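Local coordinates for putative lipoprotein (Bacteroides fragilis, PDB 3QNK) that probably binds glycans at the outer membrane for uptake, as a SusD-like lipoprotein built around an alpha-alpha superhelix, at residues T180-E192 / V201-Y213. Residues are numbered along the deposited sequence; the frame is centred on the assembly and turned at random.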
loop_
_atom_site.group_PDB
_atom_site.type_symbol
_atom_site.label_atom_id
_atom_site.label_comp_id
_atom_site.label_asym_id
_atom_site.label_seq_id
_atom_site.Cartn_x
_atom_site.Cartn_y
_atom_site.Cartn_z
ATOM N N THR B 180 -7.310 25.814 -9.913
ATOM C CA THR B 180 -7.361 27.169 -10.489
ATOM C C THR B 180 -6.061 27.908 -10.250
ATOM O O THR B 180 -5.193 27.413 -9.513
ATOM C CB THR B 180 -8.516 27.961 -9.861
ATOM O OG1 THR B 180 -8.449 27.898 -8.412
ATOM C CG2 THR B 180 -9.877 27.498 -10.386
ATOM N N LYS B 181 -5.938 29.109 -10.839
ATOM C CA LYS B 181 -4.806 30.011 -10.656
ATOM C C LYS B 181 -4.724 30.347 -9.150
ATOM O O LYS B 181 -3.650 30.266 -8.548
ATOM C CB LYS B 181 -5.032 31.251 -11.531
ATOM C CG LYS B 181 -3.863 32.193 -11.744
ATOM C CD LYS B 181 -4.348 33.387 -12.583
ATOM C CE LYS B 181 -3.329 33.893 -13.579
ATOM N NZ LYS B 181 -2.985 32.897 -14.647
ATOM N N GLY B 182 -5.889 30.584 -8.546
ATOM C CA GLY B 182 -6.056 30.861 -7.128
ATOM C C GLY B 182 -5.586 29.736 -6.246
ATOM O O GLY B 182 -4.873 29.983 -5.269
ATOM N N ALA B 183 -5.948 28.480 -6.588
ATOM C CA ALA B 183 -5.505 27.316 -5.819
ATOM C C ALA B 183 -3.979 27.239 -5.806
ATOM O O ALA B 183 -3.389 27.030 -4.746
ATOM C CB ALA B 183 -6.112 26.045 -6.392
ATOM N N ALA B 184 -3.336 27.488 -6.965
ATOM C CA ALA B 184 -1.877 27.456 -7.089
ATOM C C ALA B 184 -1.234 28.552 -6.230
ATOM O O ALA B 184 -0.305 28.253 -5.483
ATOM C CB ALA B 184 -1.466 27.601 -8.538
ATOM N N TYR B 185 -1.760 29.796 -6.282
ATOM C CA TYR B 185 -1.233 30.899 -5.479
ATOM C C TYR B 185 -1.455 30.640 -3.997
ATOM O O TYR B 185 -0.544 30.879 -3.192
ATOM C CB TYR B 185 -1.858 32.238 -5.891
ATOM C CG TYR B 185 -1.136 32.944 -7.021
ATOM C CD1 TYR B 185 0.155 33.442 -6.850
ATOM C CD2 TYR B 185 -1.780 33.202 -8.236
ATOM C CE1 TYR B 185 0.821 34.095 -7.887
ATOM C CE2 TYR B 185 -1.139 33.894 -9.268
ATOM C CZ TYR B 185 0.162 34.340 -9.089
ATOM O OH TYR B 185 0.803 35.011 -10.108
ATOM N N ALA B 186 -2.649 30.128 -3.636
ATOM C CA ALA B 186 -2.985 29.791 -2.256
ATOM C C ALA B 186 -2.038 28.695 -1.717
ATOM O O ALA B 186 -1.514 28.864 -0.616
ATOM C CB ALA B 186 -4.433 29.353 -2.151
ATOM N N LEU B 187 -1.746 27.635 -2.507
ATOM C CA LEU B 187 -0.824 26.605 -2.037
ATOM C C LEU B 187 0.567 27.187 -1.920
ATOM O O LEU B 187 1.225 26.922 -0.911
ATOM C CB LEU B 187 -0.824 25.329 -2.910
ATOM C CG LEU B 187 -0.069 24.070 -2.352
ATOM C CD1 LEU B 187 -0.561 23.664 -0.984
ATOM C CD2 LEU B 187 -0.168 22.887 -3.297
ATOM N N LYS B 188 0.972 28.048 -2.879
ATOM C CA LYS B 188 2.271 28.716 -2.914
ATOM C C LYS B 188 2.504 29.467 -1.611
ATOM O O LYS B 188 3.537 29.242 -0.975
ATOM C CB LYS B 188 2.371 29.665 -4.128
ATOM C CG LYS B 188 3.778 29.931 -4.650
ATOM C CD LYS B 188 3.831 30.562 -6.046
ATOM C CE LYS B 188 4.991 31.542 -6.192
ATOM N NZ LYS B 188 4.613 32.970 -5.905
ATOM N N SER B 189 1.513 30.284 -1.160
ATOM C CA SER B 189 1.621 31.076 0.081
ATOM C C SER B 189 1.861 30.182 1.314
ATOM O O SER B 189 2.664 30.571 2.165
ATOM C CB SER B 189 0.389 31.958 0.293
ATOM O OG SER B 189 -0.772 31.253 0.704
ATOM N N ARG B 190 1.207 28.992 1.412
ATOM C CA ARG B 190 1.422 28.085 2.546
ATOM C C ARG B 190 2.810 27.466 2.494
ATOM O O ARG B 190 3.507 27.484 3.515
ATOM C CB ARG B 190 0.373 26.985 2.591
ATOM C CG ARG B 190 0.391 26.245 3.916
ATOM C CD ARG B 190 -0.258 24.901 3.768
ATOM N NE ARG B 190 -1.702 25.033 3.606
ATOM C CZ ARG B 190 -2.542 24.015 3.469
ATOM N NH1 ARG B 190 -2.088 22.767 3.457
ATOM N NH2 ARG B 190 -3.844 24.236 3.337
ATOM N N VAL B 191 3.222 26.931 1.291
ATOM C CA VAL B 191 4.552 26.346 1.052
ATOM C C VAL B 191 5.658 27.398 1.400
ATOM O O VAL B 191 6.625 27.065 2.100
ATOM C CB VAL B 191 4.680 25.805 -0.388
ATOM C CG1 VAL B 191 6.073 25.263 -0.651
ATOM C CG2 VAL B 191 3.659 24.712 -0.639
ATOM N N GLU B 192 5.463 28.658 0.987
ATOM C CA GLU B 192 6.380 29.752 1.281
ATOM C C GLU B 192 6.415 30.070 2.782
ATOM O O GLU B 192 7.479 30.370 3.320
ATOM C CB GLU B 192 6.012 31.019 0.487
ATOM C CG GLU B 192 6.249 30.930 -1.018
ATOM C CD GLU B 192 5.554 31.975 -1.887
ATOM O OE1 GLU B 192 4.467 32.452 -1.493
ATOM O OE2 GLU B 192 6.082 32.300 -2.976
ATOM N N VAL B 201 5.303 35.195 0.657
ATOM C CA VAL B 201 3.946 34.885 1.138
ATOM C C VAL B 201 2.996 36.047 0.849
ATOM O O VAL B 201 1.931 35.825 0.274
ATOM C CB VAL B 201 3.913 34.544 2.648
ATOM C CG1 VAL B 201 2.492 34.254 3.126
ATOM C CG2 VAL B 201 4.815 33.373 2.975
ATOM N N ILE B 202 3.413 37.284 1.235
ATOM C CA ILE B 202 2.675 38.532 1.086
ATOM C C ILE B 202 2.297 38.770 -0.389
ATOM O O ILE B 202 1.158 39.169 -0.669
ATOM C CB ILE B 202 3.494 39.715 1.682
ATOM C CG1 ILE B 202 3.729 39.496 3.188
ATOM C CG2 ILE B 202 2.787 41.069 1.409
ATOM C CD1 ILE B 202 4.847 40.279 3.803
ATOM N N LYS B 203 3.241 38.503 -1.304
ATOM C CA LYS B 203 3.073 38.665 -2.743
ATOM C C LYS B 203 2.059 37.649 -3.264
ATOM O O LYS B 203 1.152 38.028 -4.015
ATOM C CB LYS B 203 4.414 38.538 -3.469
ATOM C CG LYS B 203 5.353 39.737 -3.266
ATOM C CD LYS B 203 6.449 39.813 -4.345
ATOM C CE LYS B 203 7.808 40.245 -3.841
ATOM N NZ LYS B 203 8.783 39.109 -3.795
ATOM N N SER B 204 2.172 36.377 -2.826
ATOM C CA SER B 204 1.245 35.305 -3.209
ATOM C C SER B 204 -0.191 35.593 -2.734
ATOM O O SER B 204 -1.133 35.433 -3.511
ATOM C CB SER B 204 1.720 33.972 -2.665
ATOM O OG SER B 204 2.919 33.618 -3.324
ATOM N N CYS B 205 -0.337 36.083 -1.489
ATOM C CA CYS B 205 -1.611 36.456 -0.878
ATOM C C CYS B 205 -2.247 37.606 -1.650
ATOM O O CYS B 205 -3.453 37.565 -1.901
ATOM C CB CYS B 205 -1.419 36.822 0.590
ATOM S SG CYS B 205 -0.995 35.431 1.654
ATOM N N ALA B 206 -1.432 38.606 -2.069
ATOM C CA ALA B 206 -1.889 39.789 -2.828
ATOM C C ALA B 206 -2.583 39.361 -4.127
ATOM O O ALA B 206 -3.567 39.980 -4.549
ATOM C CB ALA B 206 -0.715 40.710 -3.129
ATOM N N GLU B 207 -2.091 38.256 -4.723
ATOM C CA GLU B 207 -2.634 37.713 -5.951
ATOM C C GLU B 207 -4.015 37.087 -5.744
ATOM O O GLU B 207 -4.902 37.305 -6.559
ATOM C CB GLU B 207 -1.662 36.699 -6.563
ATOM C CG GLU B 207 -0.425 37.353 -7.152
ATOM C CD GLU B 207 -0.660 38.475 -8.139
ATOM O OE1 GLU B 207 -1.563 38.351 -9.001
ATOM O OE2 GLU B 207 0.069 39.485 -8.041
ATOM N N VAL B 208 -4.212 36.358 -4.646
ATOM C CA VAL B 208 -5.481 35.694 -4.332
ATOM C C VAL B 208 -6.583 36.740 -4.010
ATOM O O VAL B 208 -7.759 36.543 -4.375
ATOM C CB VAL B 208 -5.293 34.666 -3.196
ATOM C CG1 VAL B 208 -6.566 33.853 -2.966
ATOM C CG2 VAL B 208 -4.129 33.743 -3.504
ATOM N N TYR B 209 -6.178 37.881 -3.396
ATOM C CA TYR B 209 -7.107 38.958 -3.054
ATOM C C TYR B 209 -7.764 39.568 -4.307
ATOM O O TYR B 209 -8.872 40.120 -4.227
ATOM C CB TYR B 209 -6.396 40.060 -2.256
ATOM C CG TYR B 209 -5.900 39.660 -0.879
ATOM C CD1 TYR B 209 -6.711 38.942 0.003
ATOM C CD2 TYR B 209 -4.649 40.069 -0.425
ATOM C CE1 TYR B 209 -6.271 38.612 1.288
ATOM C CE2 TYR B 209 -4.183 39.707 0.840
ATOM C CZ TYR B 209 -4.999 38.987 1.700
ATOM O OH TYR B 209 -4.532 38.658 2.955
ATOM N N LYS B 210 -7.093 39.438 -5.458
ATOM C CA LYS B 210 -7.542 39.961 -6.739
ATOM C C LYS B 210 -8.445 38.972 -7.514
ATOM O O LYS B 210 -9.094 39.380 -8.489
ATOM C CB LYS B 210 -6.309 40.305 -7.616
ATOM C CG LYS B 210 -5.393 41.384 -7.052
ATOM C CD LYS B 210 -4.134 41.545 -7.903
ATOM C CE LYS B 210 -3.016 42.210 -7.127
ATOM N NZ LYS B 210 -1.732 42.180 -7.881
ATOM N N LEU B 211 -8.491 37.701 -7.093
ATOM C CA LEU B 211 -9.183 36.647 -7.833
ATOM C C LEU B 211 -10.672 36.434 -7.481
ATOM O O LEU B 211 -11.261 35.416 -7.893
ATOM C CB LEU B 211 -8.400 35.331 -7.683
ATOM C CG LEU B 211 -7.057 35.355 -8.396
ATOM C CD1 LEU B 211 -6.205 34.191 -8.005
ATOM C CD2 LEU B 211 -7.222 35.482 -9.907
ATOM N N GLY B 212 -11.279 37.419 -6.816
ATOM C CA GLY B 212 -12.693 37.365 -6.470
ATOM C C GLY B 212 -13.137 36.316 -5.463
ATOM O O GLY B 212 -14.272 35.838 -5.527
ATOM N N TYR B 213 -12.277 35.939 -4.510
ATOM C CA TYR B 213 -12.759 35.036 -3.464
ATOM C C TYR B 213 -13.447 35.904 -2.377
ATOM O O TYR B 213 -13.268 37.119 -2.361
ATOM C CB TYR B 213 -11.621 34.162 -2.902
ATOM C CG TYR B 213 -11.105 33.135 -3.885
ATOM C CD1 TYR B 213 -11.825 31.972 -4.151
ATOM C CD2 TYR B 213 -9.902 33.324 -4.549
ATOM C CE1 TYR B 213 -11.379 31.039 -5.078
ATOM C CE2 TYR B 213 -9.433 32.388 -5.469
ATOM C CZ TYR B 213 -10.175 31.244 -5.731
ATOM O OH TYR B 213 -9.712 30.283 -6.605
#
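Ser204 enters as a knob among Tyr185, Lys188, Ser189 and Glu192, joining two consecutive antiparallel helices whose segment axes approach to 8.4 Å at a crossing angle of -158°. Its hydroxyl donates to Glu192 OE1, 2.7 Å from Ser204 OG, on the syn side of the carboxylate and 16° out of its plane. Lys188, its chain bent near the end, brings NZ to 3.2 Å from Ser204 OG and forms a salt bridge, weak as a hydrogen bond, with Glu192 OE2. Next to Ser204 the backbones close in, with Ser189 CA 4.6 Å from Val201 CA; Ser189 OG turns back to Ala186 O and is held by Asn397 of helix 391-405. Packing stays close where Glu207 CB makes a CH-pi contact over the centre of the Tyr185 ring, 3.6 Å from the centroid. The looser, solvent side begins beyond it, where a bend at chi2 (-53°) takes the Glu207 carboxylate to a salt bridge with exposed Lys210. At the far end Leu211 CD1 packs on Gly182 CA, and Thr180 OG1, the N-cap acceptor for Ala183 N, donates to Tyr213 OH. This helical hairpin is consistent with the TPR-like superhelix of SusD proteins. Ser204's buried hydroxyl, accepting from Lys188 and donating to Glu192, probably helps fix the helix register.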